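Local coordinates for dipicolinate synthase, B chain (Bacillus cereus, PDB 3MCU), which probably works together with DpaA to oxidise dihydrodipicolinate to dipicolinate with NADP(+) during sporulation, at residues 85-90 and 121-126; 11-16 and 91-96; 127-132 and 166-171. All coordinates share one frame; numbering follows the deposited sequence.

Contact 1: 85-90 and 121-126; sequences LDCMVI and GKPVVL
K122 lies against the backbone of the 85-90 segment through its aliphatic part: CG sits 3.6 Å from L85 O. Its amino end stays apart from the carboxylate of D86, with NZ 4.7 Å from OD1. The firm partner of that carboxylate is elsewhere, the backbone N of R7, which OD2 accepts. P123 comes next, and CG and CD of its ring both lie 3.1 Å from D86 O. The parallel pairing of strands 87-90 and 124-126 then opens where P123 O accepts M88 N at 2.9 Å. V124 is paired with M88; their side chains rise on the same face, V124 CG2 meeting M88 CB, while M88 is bent at chi2 (63°) and packs on A113 and T117 of helix 109-118. V125 points to the other face. Its CG2, beside the backbone N, reaches back to C87 SG at 3.8 Å. Its N and O both turn to strand 87-90, bonding the residues before and after V89: N gives to M88 O at 2.7 Å, and O receives I90 N. L126 ends the run on the V124 face, side by side with I90 and pointing the same way, CD2 to CD1 at 3.6 Å. This is an inner parallel pair of a mixed sheet in an alpha/beta fold. Helix 109-118 lies over the face of M88 and V124, helix 174-181 over that of V89 and V125; strand 7-12 flanks 87-90 on its far edge, and strand 150-156 takes side chains of P123, V125 and L126.

Contact 2: 11-16 and 91-96; sequences GFTGSH and APLTGN. With PO4 (phosphate ion), chain J.
T13 and T94 face each other where two neighbouring parallel strands of the alpha/beta fold run out at their C-terminal ends, and a phosphate ion, probably from the crystallisation liquor, is bound beside them. The hydroxyl of T13 is turned between its own backbone N and carbonyl carbon (chi1 65°), which aims OG1 across the gap. There it does two jobs: it gives its proton to P92 O at 2.9 Å, coming in tilted from the carbonyl plane, and accepts T94 N at 3.1 Å. The backbone N of T13 adds a weak bond to the same P92 O. The methyl of T94 turns back on this hydroxyl, CG2 lying 3.4 Å from T13 OG1, and the same T94 CG2 packs on G14 CA at 3.7 Å. T94 OG1 bonds phosphate O2 and, as N-cap of helix 95-102, S97 N. Further back, A91 N gives to G11 O, continuing the strand pairing, and the CB of F12 rests by P92 CD at 4.1 Å. The peptide before P92 is cis, and the chain turns a corner at this proline, carrying T94 and N96 to the ion. G14 N reaches phosphate O1, while S41 and S97 supply further hydroxyls. A phosphate held at a helix start is consistent with an anion-binding site, perhaps one for a cofactor phosphate. N96, with CG anti to its backbone N (chi1 -176°), sends ND2 to phosphate O4 at 3.0 Å.

Contact 3: 127-132 and 166-171; sequences AVSTND and SMVARM
V128 O takes A169 N at 2.8 Å and is also approached by V168 CA, 3.2 Å from that same V128 O. These bonds belong to strand 127-130 and its antiparallel partner in the mixed sheet, the short strand 167-169. The adjoining pair, S129 and V168, is non-hydrogen-bonded, with V168 CG2 beside S129 OG on one face, while T130 and M167 turn their side chains to the other. T130 and M167 form the hydrogen-bonded pair, T130 N to M167 O and M167 N to T130 O, both 3.1 Å. From T130, OG1 gives a short hydrogen bond to D132 OD1, 2.6 Å away, and also bonds K115 NZ of the second subunit; the carboxylate oxygen is met from above its plane and has a further donor in N137 ND2. Nearby, S166 CB packs on N131 CA, and the S166 hydroxyl is held by D158. F152 and F155 of strand 150-156 cover V128, and M142 of the third subunit packs on M167. At the other end A127 and A169 meet methyl to methyl, CB to CB at 3.7 Å, and the selenomethionine M171, its chain bent at chi2 (-68°), folds back to put SE 3.9 Å from A127 CB.

In the fold
All three contacts are largely buried and belong to one sheet. Strand 87-94 serves contacts 1 and 2, strand 124-130 contacts 1 and 3; probable backbone hydrogen bonds such as V89 O to G11 N and I90 O to A127 N tie the contacts together. Contact 1 is mostly apolar interior, with D86, K122 and P123 partly exposed at its start, its parallel strands joined by main-chain bonds and branched aliphatic side chains. Contact 2, at the strand ends, adds hydroxyls and a bound anion to the main-chain bonding. Contact 3 brings in an antiparallel strand. Contacts 2 and 3 lie about 10 Å apart between centres and both touch the second subunit, whereas contact 1 meets no other protein chain.

Contact 1: 85-90 and 121-126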
loop_
_atom_site.group_PDB
_atom_site.type_symbol
_atom_site.label_atom_id
_atom_site.label_comp_id
_atom_site.label_asym_id
_atom_site.label_seq_id
_atom_site.Cartn_x
_atom_site.Cartn_y
_atom_site.Cartn_z
ATOM N N LEU D 85 -21.880 -18.104 -10.056
ATOM C CA LEU D 85 -22.586 -16.983 -10.647
ATOM C C LEU D 85 -21.863 -16.566 -11.899
ATOM O O LEU D 85 -20.638 -16.695 -11.996
ATOM C CB LEU D 85 -22.637 -15.796 -9.674
ATOM C CG LEU D 85 -23.162 -16.091 -8.274
ATOM C CD1 LEU D 85 -22.836 -14.930 -7.285
ATOM C CD2 LEU D 85 -24.649 -16.363 -8.345
ATOM N N ASP D 86 -22.621 -16.071 -12.863
ATOM C CA ASP D 86 -22.042 -15.427 -14.024
ATOM C C ASP D 86 -21.593 -14.005 -13.680
ATOM O O ASP D 86 -20.683 -13.456 -14.287
ATOM C CB ASP D 86 -23.084 -15.393 -15.148
ATOM C CG ASP D 86 -23.450 -16.781 -15.625
ATOM O OD1 ASP D 86 -22.524 -17.587 -15.842
ATOM O OD2 ASP D 86 -24.655 -17.081 -15.772
ATOM N N CYS D 87 -22.259 -13.413 -12.700
ATOM C CA CYS D 87 -21.909 -12.090 -12.234
ATOM C C CYS D 87 -22.396 -11.922 -10.802
ATOM O O CYS D 87 -23.465 -12.410 -10.433
ATOM C CB CYS D 87 -22.532 -11.015 -13.134
ATOM S SG CYS D 87 -22.011 -9.342 -12.694
HETATM N N MSE D 88 -21.583 -11.254 -9.993
HETATM C CA MSE D 88 -21.973 -10.862 -8.644
HETATM C C MSE D 88 -22.136 -9.342 -8.636
HETATM O O MSE D 88 -21.226 -8.622 -9.049
HETATM C CB MSE D 88 -20.901 -11.304 -7.635
HETATM C CG MSE D 88 -21.152 -10.875 -6.183
HETATM SE SE MSE D 88 -22.785 -11.657 -5.434
HETATM C CE MSE D 88 -23.004 -10.528 -3.825
ATOM N N VAL D 89 -23.301 -8.864 -8.197
ATOM C CA VAL D 89 -23.545 -7.433 -8.007
ATOM C C VAL D 89 -23.554 -7.124 -6.520
ATOM O O VAL D 89 -24.141 -7.874 -5.737
ATOM C CB VAL D 89 -24.930 -7.000 -8.552
ATOM C CG1 VAL D 89 -25.218 -5.537 -8.190
ATOM C CG2 VAL D 89 -25.020 -7.207 -10.050
ATOM N N ILE D 90 -22.889 -6.043 -6.119
ATOM C CA ILE D 90 -23.052 -5.518 -4.764
ATOM C C ILE D 90 -23.563 -4.078 -4.855
ATOM O O ILE D 90 -22.923 -3.215 -5.452
ATOM C CB ILE D 90 -21.740 -5.534 -3.958
ATOM C CG1 ILE D 90 -21.070 -6.917 -4.000
ATOM C CG2 ILE D 90 -21.997 -5.073 -2.511
ATOM C CD1 ILE D 90 -19.698 -6.947 -3.271
ATOM N N GLY D 121 -12.753 -16.348 -11.841
ATOM C CA GLY D 121 -12.478 -15.388 -12.896
ATOM C C GLY D 121 -13.738 -14.720 -13.424
ATOM O O GLY D 121 -13.768 -14.239 -14.561
ATOM N N LYS D 122 -14.787 -14.687 -12.606
ATOM C CA LYS D 122 -16.066 -14.103 -13.031
ATOM C C LYS D 122 -16.270 -12.687 -12.533
ATOM O O LYS D 122 -15.754 -12.314 -11.493
ATOM C CB LYS D 122 -17.240 -14.945 -12.539
ATOM C CG LYS D 122 -17.227 -16.355 -13.035
ATOM C CD LYS D 122 -17.583 -16.446 -14.503
ATOM C CE LYS D 122 -17.822 -17.931 -14.825
ATOM N NZ LYS D 122 -17.920 -18.228 -16.283
ATOM N N PRO D 123 -17.089 -11.911 -13.255
ATOM C CA PRO D 123 -17.235 -10.487 -12.947
ATOM C C PRO D 123 -18.019 -10.172 -11.674
ATOM O O PRO D 123 -19.033 -10.803 -11.338
ATOM C CB PRO D 123 -17.947 -9.921 -14.186
ATOM C CG PRO D 123 -18.669 -11.118 -14.801
ATOM C CD PRO D 123 -17.834 -12.324 -14.470
ATOM N N VAL D 124 -17.498 -9.177 -10.959
ATOM C CA VAL D 124 -18.149 -8.579 -9.807
ATOM C C VAL D 124 -18.397 -7.129 -10.169
ATOM O O VAL D 124 -17.475 -6.424 -10.597
ATOM C CB VAL D 124 -17.240 -8.635 -8.569
ATOM C CG1 VAL D 124 -17.813 -7.823 -7.439
ATOM C CG2 VAL D 124 -17.022 -10.090 -8.139
ATOM N N VAL D 125 -19.645 -6.689 -10.014
ATOM C CA VAL D 125 -20.030 -5.315 -10.308
ATOM C C VAL D 125 -20.366 -4.612 -9.016
ATOM O O VAL D 125 -21.179 -5.110 -8.227
ATOM C CB VAL D 125 -21.276 -5.248 -11.241
ATOM C CG1 VAL D 125 -21.856 -3.853 -11.251
ATOM C CG2 VAL D 125 -20.901 -5.675 -12.653
ATOM N N LEU D 126 -19.742 -3.458 -8.804
ATOM C CA LEU D 126 -19.873 -2.712 -7.559
ATOM C C LEU D 126 -20.557 -1.366 -7.804
ATOM O O LEU D 126 -20.204 -0.671 -8.747
ATOM C CB LEU D 126 -18.474 -2.447 -6.980
ATOM C CG LEU D 126 -17.585 -3.639 -6.618
ATOM C CD1 LEU D 126 -16.197 -3.189 -6.137
ATOM C CD2 LEU D 126 -18.289 -4.471 -5.548
#

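Contact 2: 11-16 and 91-96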
loop_
_atom_site.group_PDB
_atom_site.type_symbol
_atom_site.label_atom_id
_atom_site.label_comp_id
_atom_site.label_asym_id
_atom_site.label_seq_id
_atom_site.Cartn_x
_atom_site.Cartn_y
_atom_site.Cartn_z
ATOM N N GLY D 11 -26.080 -8.700 -3.900
ATOM C CA GLY D 11 -25.803 -8.511 -2.488
ATOM C C GLY D 11 -26.003 -7.061 -2.121
ATOM O O GLY D 11 -25.913 -6.171 -2.972
ATOM N N PHE D 12 -26.312 -6.817 -0.859
ATOM C CA PHE D 12 -26.465 -5.448 -0.400
ATOM C C PHE D 12 -25.966 -5.312 1.012
ATOM O O PHE D 12 -26.116 -6.216 1.828
ATOM C CB PHE D 12 -27.908 -4.954 -0.545
ATOM C CG PHE D 12 -28.922 -6.044 -0.512
ATOM C CD1 PHE D 12 -29.554 -6.378 0.669
ATOM C CD2 PHE D 12 -29.240 -6.742 -1.662
ATOM C CE1 PHE D 12 -30.490 -7.387 0.705
ATOM C CE2 PHE D 12 -30.177 -7.766 -1.641
ATOM C CZ PHE D 12 -30.802 -8.088 -0.455
ATOM N N THR D 13 -25.354 -4.165 1.270
ATOM C CA THR D 13 -24.642 -3.907 2.505
ATOM C C THR D 13 -25.166 -2.611 3.095
ATOM O O THR D 13 -25.633 -1.741 2.353
ATOM C CB THR D 13 -23.113 -3.785 2.235
ATOM O OG1 THR D 13 -22.853 -2.632 1.424
ATOM C CG2 THR D 13 -22.608 -5.021 1.495
ATOM N N GLY D 14 -25.098 -2.493 4.423
ATOM C CA GLY D 14 -25.478 -1.276 5.124
ATOM C C GLY D 14 -26.875 -1.267 5.720
ATOM O O GLY D 14 -27.480 -2.318 5.940
ATOM N N SER D 15 -27.381 -0.065 5.990
ATOM C CA SER D 15 -28.735 0.136 6.503
ATOM C C SER D 15 -29.795 -0.474 5.581
ATOM O O SER D 15 -29.604 -0.553 4.367
ATOM C CB SER D 15 -29.006 1.632 6.690
ATOM O OG SER D 15 -30.346 1.872 7.083
ATOM N N HIS D 16 -30.917 -0.891 6.165
ATOM C CA HIS D 16 -31.997 -1.526 5.410
ATOM C C HIS D 16 -32.793 -0.526 4.557
ATOM O O HIS D 16 -33.066 -0.774 3.384
ATOM C CB HIS D 16 -32.958 -2.268 6.348
ATOM C CG HIS D 16 -32.278 -3.142 7.358
ATOM N ND1 HIS D 16 -32.750 -3.294 8.645
ATOM C CD2 HIS D 16 -31.167 -3.914 7.273
ATOM C CE1 HIS D 16 -31.961 -4.120 9.309
ATOM N NE2 HIS D 16 -30.992 -4.511 8.499
ATOM N N ALA D 91 -24.729 -3.822 -4.283
ATOM C CA ALA D 91 -25.353 -2.532 -4.467
ATOM C C ALA D 91 -26.492 -2.354 -3.478
ATOM O O ALA D 91 -27.453 -3.115 -3.500
ATOM C CB ALA D 91 -25.857 -2.400 -5.909
ATOM N N PRO D 92 -26.379 -1.353 -2.594
ATOM C CA PRO D 92 -25.219 -0.457 -2.518
ATOM C C PRO D 92 -23.998 -1.108 -1.884
ATOM O O PRO D 92 -24.103 -2.070 -1.134
ATOM C CB PRO D 92 -25.717 0.681 -1.607
ATOM C CG PRO D 92 -26.736 0.038 -0.738
ATOM C CD PRO D 92 -27.421 -0.997 -1.612
ATOM N N LEU D 93 -22.834 -0.566 -2.205
ATOM C CA LEU D 93 -21.587 -0.999 -1.603
ATOM C C LEU D 93 -21.144 0.106 -0.641
ATOM O O LEU D 93 -20.779 1.198 -1.068
ATOM C CB LEU D 93 -20.545 -1.193 -2.698
ATOM C CG LEU D 93 -19.298 -2.049 -2.471
ATOM C CD1 LEU D 93 -18.035 -1.236 -2.624
ATOM C CD2 LEU D 93 -19.326 -2.809 -1.166
ATOM N N THR D 94 -21.196 -0.178 0.654
ATOM C CA THR D 94 -20.794 0.798 1.656
ATOM C C THR D 94 -19.283 0.972 1.670
ATOM O O THR D 94 -18.557 0.146 1.146
ATOM C CB THR D 94 -21.275 0.413 3.074
ATOM O OG1 THR D 94 -20.687 -0.833 3.463
ATOM C CG2 THR D 94 -22.796 0.304 3.126
ATOM N N GLY D 95 -18.824 2.072 2.253
ATOM C CA GLY D 95 -17.406 2.297 2.430
ATOM C C GLY D 95 -16.779 1.170 3.242
ATOM O O GLY D 95 -15.713 0.666 2.907
ATOM N N ASN D 96 -17.456 0.760 4.309
ATOM C CA ASN D 96 -16.946 -0.317 5.142
ATOM C C ASN D 96 -16.709 -1.614 4.354
ATOM O O ASN D 96 -15.643 -2.229 4.469
ATOM C CB ASN D 96 -17.854 -0.561 6.354
ATOM C CG ASN D 96 -17.292 -1.612 7.303
ATOM O OD1 ASN D 96 -16.198 -1.454 7.853
ATOM N ND2 ASN D 96 -18.034 -2.700 7.485
HETATM P P PO4 J . -21.582 -3.424 6.152
HETATM O O1 PO4 J . -22.594 -4.289 5.411
HETATM O O2 PO4 J . -21.858 -1.949 5.958
HETATM O O3 PO4 J . -21.644 -3.782 7.626
HETATM O O4 PO4 J . -20.190 -3.673 5.643
#

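Contact 3: 127-132 and 166-171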
loop_
_atom_site.group_PDB
_atom_site.type_symbol
_atom_site.label_atom_id
_atom_site.label_comp_id
_atom_site.label_asym_id
_atom_site.label_seq_id
_atom_site.Cartn_x
_atom_site.Cartn_y
_atom_site.Cartn_z
ATOM N N ALA D 127 -21.506 -0.992 -6.944
ATOM C CA ALA D 127 -22.061 0.380 -6.923
ATOM C C ALA D 127 -21.675 1.109 -5.645
ATOM O O ALA D 127 -22.342 0.980 -4.612
ATOM C CB ALA D 127 -23.589 0.371 -7.067
ATOM N N VAL D 128 -20.612 1.897 -5.727
ATOM C CA VAL D 128 -20.099 2.594 -4.565
ATOM C C VAL D 128 -21.061 3.619 -4.006
ATOM O O VAL D 128 -21.859 4.220 -4.732
ATOM C CB VAL D 128 -18.759 3.270 -4.871
ATOM C CG1 VAL D 128 -17.791 2.237 -5.446
ATOM C CG2 VAL D 128 -18.952 4.389 -5.858
ATOM N N SER D 129 -20.960 3.793 -2.693
ATOM C CA SER D 129 -21.667 4.821 -1.950
ATOM C C SER D 129 -20.991 5.044 -0.597
ATOM O O SER D 129 -21.298 4.366 0.375
ATOM C CB SER D 129 -23.107 4.404 -1.703
ATOM O OG SER D 129 -23.741 5.364 -0.867
ATOM N N THR D 130 -20.076 5.997 -0.529
ATOM C CA THR D 130 -19.438 6.305 0.733
ATOM C C THR D 130 -19.014 7.765 0.763
ATOM O O THR D 130 -18.592 8.308 -0.258
ATOM C CB THR D 130 -18.230 5.358 1.003
ATOM O OG1 THR D 130 -17.708 5.598 2.312
ATOM C CG2 THR D 130 -17.132 5.547 -0.025
ATOM N N ASN D 131 -19.124 8.391 1.938
ATOM C CA ASN D 131 -18.773 9.804 2.100
ATOM C C ASN D 131 -17.268 10.033 2.286
ATOM O O ASN D 131 -16.830 11.175 2.453
ATOM C CB ASN D 131 -19.578 10.451 3.248
ATOM C CG ASN D 131 -19.144 9.959 4.636
ATOM O OD1 ASN D 131 -17.996 9.561 4.836
ATOM N ND2 ASN D 131 -20.062 10.002 5.598
ATOM N N ASP D 132 -16.481 8.952 2.251
ATOM C CA ASP D 132 -15.015 9.074 2.337
ATOM C C ASP D 132 -14.294 8.573 1.098
ATOM O O ASP D 132 -13.098 8.284 1.148
ATOM C CB ASP D 132 -14.434 8.392 3.595
ATOM C CG ASP D 132 -14.731 6.887 3.677
ATOM O OD1 ASP D 132 -15.279 6.287 2.725
ATOM O OD2 ASP D 132 -14.414 6.285 4.728
ATOM N N SER D 166 -17.571 12.672 -0.779
ATOM C CA SER D 166 -18.537 11.622 -1.110
ATOM C C SER D 166 -18.613 11.252 -2.603
ATOM O O SER D 166 -18.585 12.114 -3.484
ATOM C CB SER D 166 -19.927 11.971 -0.578
ATOM O OG SER D 166 -20.841 10.899 -0.774
HETATM N N MSE D 167 -18.690 9.951 -2.876
HETATM C CA MSE D 167 -19.009 9.478 -4.216
HETATM C C MSE D 167 -19.989 8.315 -4.160
HETATM O O MSE D 167 -19.984 7.535 -3.213
HETATM C CB MSE D 167 -17.758 9.150 -5.034
HETATM C CG MSE D 167 -16.884 10.388 -5.287
HETATM SE SE MSE D 167 -15.572 10.123 -6.708
HETATM C CE MSE D 167 -14.581 8.652 -5.889
ATOM N N VAL D 168 -20.842 8.238 -5.177
ATOM C CA VAL D 168 -22.006 7.378 -5.190
ATOM C C VAL D 168 -22.297 7.036 -6.645
ATOM O O VAL D 168 -22.188 7.885 -7.529
ATOM C CB VAL D 168 -23.239 8.098 -4.610
ATOM C CG1 VAL D 168 -24.476 7.212 -4.699
ATOM C CG2 VAL D 168 -22.997 8.532 -3.158
ATOM N N ALA D 169 -22.631 5.781 -6.897
ATOM C CA ALA D 169 -22.936 5.348 -8.246
ATOM C C ALA D 169 -24.287 5.892 -8.718
ATOM O O ALA D 169 -25.167 6.180 -7.915
ATOM C CB ALA D 169 -22.949 3.843 -8.310
ATOM N N ARG D 170 -24.421 6.031 -10.030
ATOM C CA ARG D 170 -25.724 6.188 -10.657
ATOM C C ARG D 170 -26.369 4.804 -10.737
ATOM O O ARG D 170 -26.144 4.074 -11.703
ATOM C CB ARG D 170 -25.566 6.799 -12.066
ATOM C CG ARG D 170 -25.051 8.253 -12.088
ATOM C CD ARG D 170 -24.882 8.781 -13.512
ATOM N NE ARG D 170 -26.142 8.706 -14.252
ATOM C CZ ARG D 170 -26.249 8.828 -15.570
ATOM N NH1 ARG D 170 -27.433 8.717 -16.132
ATOM N NH2 ARG D 170 -25.177 9.062 -16.322
HETATM N N MSE D 171 -27.147 4.438 -9.718
HETATM C CA MSE D 171 -27.844 3.139 -9.671
HETATM C C MSE D 171 -28.622 2.775 -10.935
HETATM O O MSE D 171 -28.778 1.593 -11.266
HETATM C CB MSE D 171 -28.828 3.103 -8.507
HETATM C CG MSE D 171 -28.195 2.973 -7.158
HETATM SE SE MSE D 171 -27.357 1.210 -6.905
HETATM C CE MSE D 171 -27.019 1.399 -5.009
#